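Local coordinates for spectinomycin phosphotransferase (Legionella pneumophila 130b, PDB 3Q2M), which phosphorylates the antibiotic spectinomycin with a nucleotide as phosphate donor, at the N-(2-aminoethyl)-5-chloroisoquinoline-8-sulfonamide site. Numbering follows the deposited sequence.

The N-(2-aminoethyl)-5-chloroisoquinoline-8-sulfonamide site. Residues 50, 78, 101-105, 219, 229. With CKI (N-(2-aminoethyl)-5-chloroisoquinoline-8-sulfonamide), chain B.
Past the end of strand 95-101 the chain runs on in an extended course through Phe102, Ile103 and Ala105, forming the hinge between the lobes of this kinase-like aminoglycoside phosphotransferase fold. The kinase inhibitor CKI (CKI-7) occupies the nucleotide pocket, where Phe50, Pro101 and Ile103 also contact ADP and AMP. Ile103 N donates a hydrogen bond of 2.8 Å to the isoquinoline nitrogen CKI N2, somewhat bent at 145°, in the manner of hinge-bound kinase inhibitors. On strand 48-54, Phe50 has CG anti to the backbone N, which lays its phenyl ring flat over the bicycle. The Phe50 ring and both CKI rings are stacked with their planes 4° from parallel, and CKI C10, at the ring fusion, sits 3.6 Å above the plane of the Phe50 ring and over its centre. CB of Phe50 continues this cover to CKI C3, beside the hinge. The opposite face rests on isoleucine methyl tips, so the bicycle is sandwiched between these and Phe50: Ile78 CD1 meets CKI C4 at 3.6 Å, while Ile229 CD1 reaches CKI C6 at 3.8 Å. In Ile229, CG1 takes the crowded position between the backbone N and the carbonyl carbon (chi1 70°), and the chain then runs out extended to CD1, whereas Ile229 CB lies 4.0 Å from the chlorine CKI CL5. Toward the sulfonamide end, Phe102 CZ approaches the sulfonamide nitrogen CKI N1' at 3.9 Å. The aminoethyl tail follows the hinge past His104 and Ala105, and Leu219 CD2 lies 4.2 Å from its terminal amine, CKI N2'.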
ATOM      1  N   PHE A  50       8.084  11.715 -13.183  1.00 51.62           N
ATOM      2  CA  PHE A  50       8.143  11.378 -11.769  1.00 50.62           C
ATOM      3  C   PHE A  50       9.326  10.449 -11.654  1.00 50.95           C
ATOM      4  O   PHE A  50       9.322   9.343 -12.194  1.00 50.32           O
ATOM      5  CB  PHE A  50       6.867  10.681 -11.326  1.00 49.88           C
ATOM      6  CG  PHE A  50       6.856  10.284  -9.872  1.00 49.03           C
ATOM      7  CD1 PHE A  50       7.164   8.976  -9.488  1.00 48.68           C
ATOM      8  CD2 PHE A  50       6.475  11.194  -8.891  1.00 48.26           C
ATOM      9  CE1 PHE A  50       7.083   8.578  -8.155  1.00 47.37           C
ATOM     10  CE2 PHE A  50       6.391  10.801  -7.548  1.00 47.83           C
ATOM     11  CZ  PHE A  50       6.695   9.490  -7.183  1.00 46.73           C
ATOM     12  N   ILE A  78       0.506   3.047 -14.241  1.00 47.02           N
ATOM     13  CA  ILE A  78       1.543   3.956 -14.695  1.00 45.08           C
ATOM     14  C   ILE A  78       2.770   3.182 -15.193  1.00 45.68           C
ATOM     15  O   ILE A  78       3.529   2.643 -14.391  1.00 48.16           O
ATOM     16  CB  ILE A  78       1.968   4.881 -13.561  1.00 42.04           C
ATOM     17  CG1 ILE A  78       0.737   5.591 -12.999  1.00 38.43           C
ATOM     18  CG2 ILE A  78       3.017   5.864 -14.065  1.00 42.47           C
ATOM     19  CD1 ILE A  78       1.023   6.478 -11.817  1.00 31.56           C
ATOM     20  N   PRO A 101       6.022   8.862 -16.141  1.00 52.66           N
ATOM     21  CA  PRO A 101       5.518  10.141 -16.629  1.00 51.22           C
ATOM     22  C   PRO A 101       4.754  10.714 -15.433  1.00 50.75           C
ATOM     23  O   PRO A 101       3.967  10.012 -14.792  1.00 49.26           O
ATOM     24  CB  PRO A 101       4.625   9.737 -17.801  1.00 49.80           C
ATOM     25  CG  PRO A 101       4.187   8.357 -17.452  1.00 50.53           C
ATOM     26  CD  PRO A 101       5.428   7.737 -16.877  1.00 52.22           C
ATOM     27  N   PHE A 102       5.024  11.971 -15.108  1.00 51.04           N
ATOM     28  CA  PHE A 102       4.380  12.622 -13.976  1.00 53.24           C
ATOM     29  C   PHE A 102       2.856  12.743 -14.087  1.00 54.84           C
ATOM     30  O   PHE A 102       2.314  13.074 -15.145  1.00 55.44           O
ATOM     31  CB  PHE A 102       4.970  14.017 -13.775  1.00 53.25           C
ATOM     32  CG  PHE A 102       4.632  14.617 -12.451  1.00 54.46           C
ATOM     33  CD1 PHE A 102       5.463  14.420 -11.356  1.00 55.47           C
ATOM     34  CD2 PHE A 102       3.443  15.324 -12.275  1.00 55.69           C
ATOM     35  CE1 PHE A 102       5.115  14.918 -10.100  1.00 56.72           C
ATOM     36  CE2 PHE A 102       3.083  15.823 -11.026  1.00 54.37           C
ATOM     37  CZ  PHE A 102       3.921  15.619  -9.938  1.00 56.13           C
ATOM     38  N   ILE A 103       2.172  12.489 -12.977  1.00 55.33           N
ATOM     39  CA  ILE A 103       0.719  12.572 -12.930  1.00 56.09           C
ATOM     40  C   ILE A 103       0.245  13.451 -11.774  1.00 58.49           C
ATOM     41  O   ILE A 103       0.508  13.139 -10.615  1.00 58.63           O
ATOM     42  CB  ILE A 103       0.072  11.178 -12.717  1.00 55.63           C
ATOM     43  CG1 ILE A 103       0.519  10.205 -13.811  1.00 53.21           C
ATOM     44  CG2 ILE A 103      -1.444  11.318 -12.639  1.00 53.59           C
ATOM     45  CD1 ILE A 103       0.217  10.658 -15.199  1.00 52.34           C
ATOM     46  N   HIS A 104      -0.434  14.550 -12.088  1.00 60.56           N
ATOM     47  CA  HIS A 104      -0.991  15.420 -11.049  1.00 61.14           C
ATOM     48  C   HIS A 104      -2.358  14.809 -10.884  1.00 61.03           C
ATOM     49  O   HIS A 104      -3.127  14.749 -11.850  1.00 62.54           O
ATOM     50  CB  HIS A 104      -1.201  16.844 -11.544  1.00 63.61           C
ATOM     51  CG  HIS A 104       0.027  17.477 -12.101  1.00 66.28           C
ATOM     52  ND1 HIS A 104       0.786  18.376 -11.386  1.00 68.51           N
ATOM     53  CD2 HIS A 104       0.631  17.340 -13.303  1.00 66.83           C
ATOM     54  CE1 HIS A 104       1.806  18.769 -12.128  1.00 70.25           C
ATOM     55  NE2 HIS A 104       1.735  18.154 -13.295  1.00 68.85           N
ATOM     56  N   ALA A 105      -2.671  14.343  -9.688  1.00 58.56           N
ATOM     57  CA  ALA A 105      -3.971  13.738  -9.466  1.00 55.86           C
ATOM     58  C   ALA A 105      -4.089  13.387  -8.016  1.00 53.12           C
ATOM     59  O   ALA A 105      -3.418  12.481  -7.535  1.00 53.94           O
ATOM     60  CB  ALA A 105      -4.136  12.478 -10.316  1.00 55.74           C
ATOM     61  N   LEU A 219      -5.089   6.897  -7.873  1.00 48.54           N
ATOM     62  CA  LEU A 219      -4.933   8.294  -8.231  1.00 49.53           C
ATOM     63  C   LEU A 219      -6.180   8.589  -9.037  1.00 50.78           C
ATOM     64  O   LEU A 219      -6.402   7.989 -10.088  1.00 51.56           O
ATOM     65  CB  LEU A 219      -3.671   8.508  -9.071  1.00 48.61           C
ATOM     66  CG  LEU A 219      -2.355   8.263  -8.327  1.00 47.43           C
ATOM     67  CD1 LEU A 219      -1.213   8.938  -9.078  1.00 45.20           C
ATOM     68  CD2 LEU A 219      -2.454   8.823  -6.915  1.00 45.79           C
ATOM     69  N   ILE A 229      -1.493   2.762  -8.353  1.00 44.63           N
ATOM     70  CA  ILE A 229      -0.063   2.791  -8.122  1.00 45.53           C
ATOM     71  C   ILE A 229       0.416   1.864  -6.995  1.00 48.75           C
ATOM     72  O   ILE A 229      -0.374   1.182  -6.324  1.00 48.95           O
ATOM     73  CB  ILE A 229       0.375   4.215  -7.785  1.00 43.31           C
ATOM     74  CG1 ILE A 229      -0.158   4.606  -6.409  1.00 40.11           C
ATOM     75  CG2 ILE A 229      -0.173   5.181  -8.819  1.00 43.44           C
ATOM     76  CD1 ILE A 229       0.230   5.992  -5.991  1.00 38.37           C
TER
HETATM   77  C1  CKI B 400       3.052  11.118  -9.772  1.00 62.35           C
HETATM   78  N2  CKI B 400       3.311  10.759 -11.099  1.00 61.57           N
HETATM   79  C3  CKI B 400       3.616   9.425 -11.351  1.00 61.32           C
HETATM   80  C4  CKI B 400       3.677   8.418 -10.327  1.00 59.75           C
HETATM   81  C5  CKI B 400       3.455   7.829  -7.886  1.00 61.69           C
HETATM   82 CL5  CKI B 400       3.825   6.165  -8.161  1.00 67.45          CL
HETATM   83  C6  CKI B 400       3.190   8.239  -6.543  1.00 63.17           C
HETATM   84  C7  CKI B 400       2.877   9.602  -6.245  1.00 62.03           C
HETATM   85  C8  CKI B 400       2.817  10.589  -7.288  1.00 61.57           C
HETATM   86  C9  CKI B 400       3.087  10.183  -8.671  1.00 60.51           C
HETATM   87  C10 CKI B 400       3.410   8.797  -8.966  1.00 59.84           C
HETATM   88  S   CKI B 400       2.414  12.274  -6.789  1.00 60.98           S
HETATM   89  O1S CKI B 400       3.672  12.934  -6.539  1.00 61.54           O
HETATM   90  O2S CKI B 400       1.637  12.144  -5.597  1.00 63.00           O
HETATM   91  N1' CKI B 400       1.583  13.160  -8.009  1.00 60.94           N
HETATM   92  C1' CKI B 400       0.199  13.757  -7.803  1.00 59.92           C
HETATM   93  C2' CKI B 400      -0.640  13.588  -6.506  1.00 55.75           C
HETATM   94  N2' CKI B 400      -0.451  12.308  -5.837  1.00 53.28           N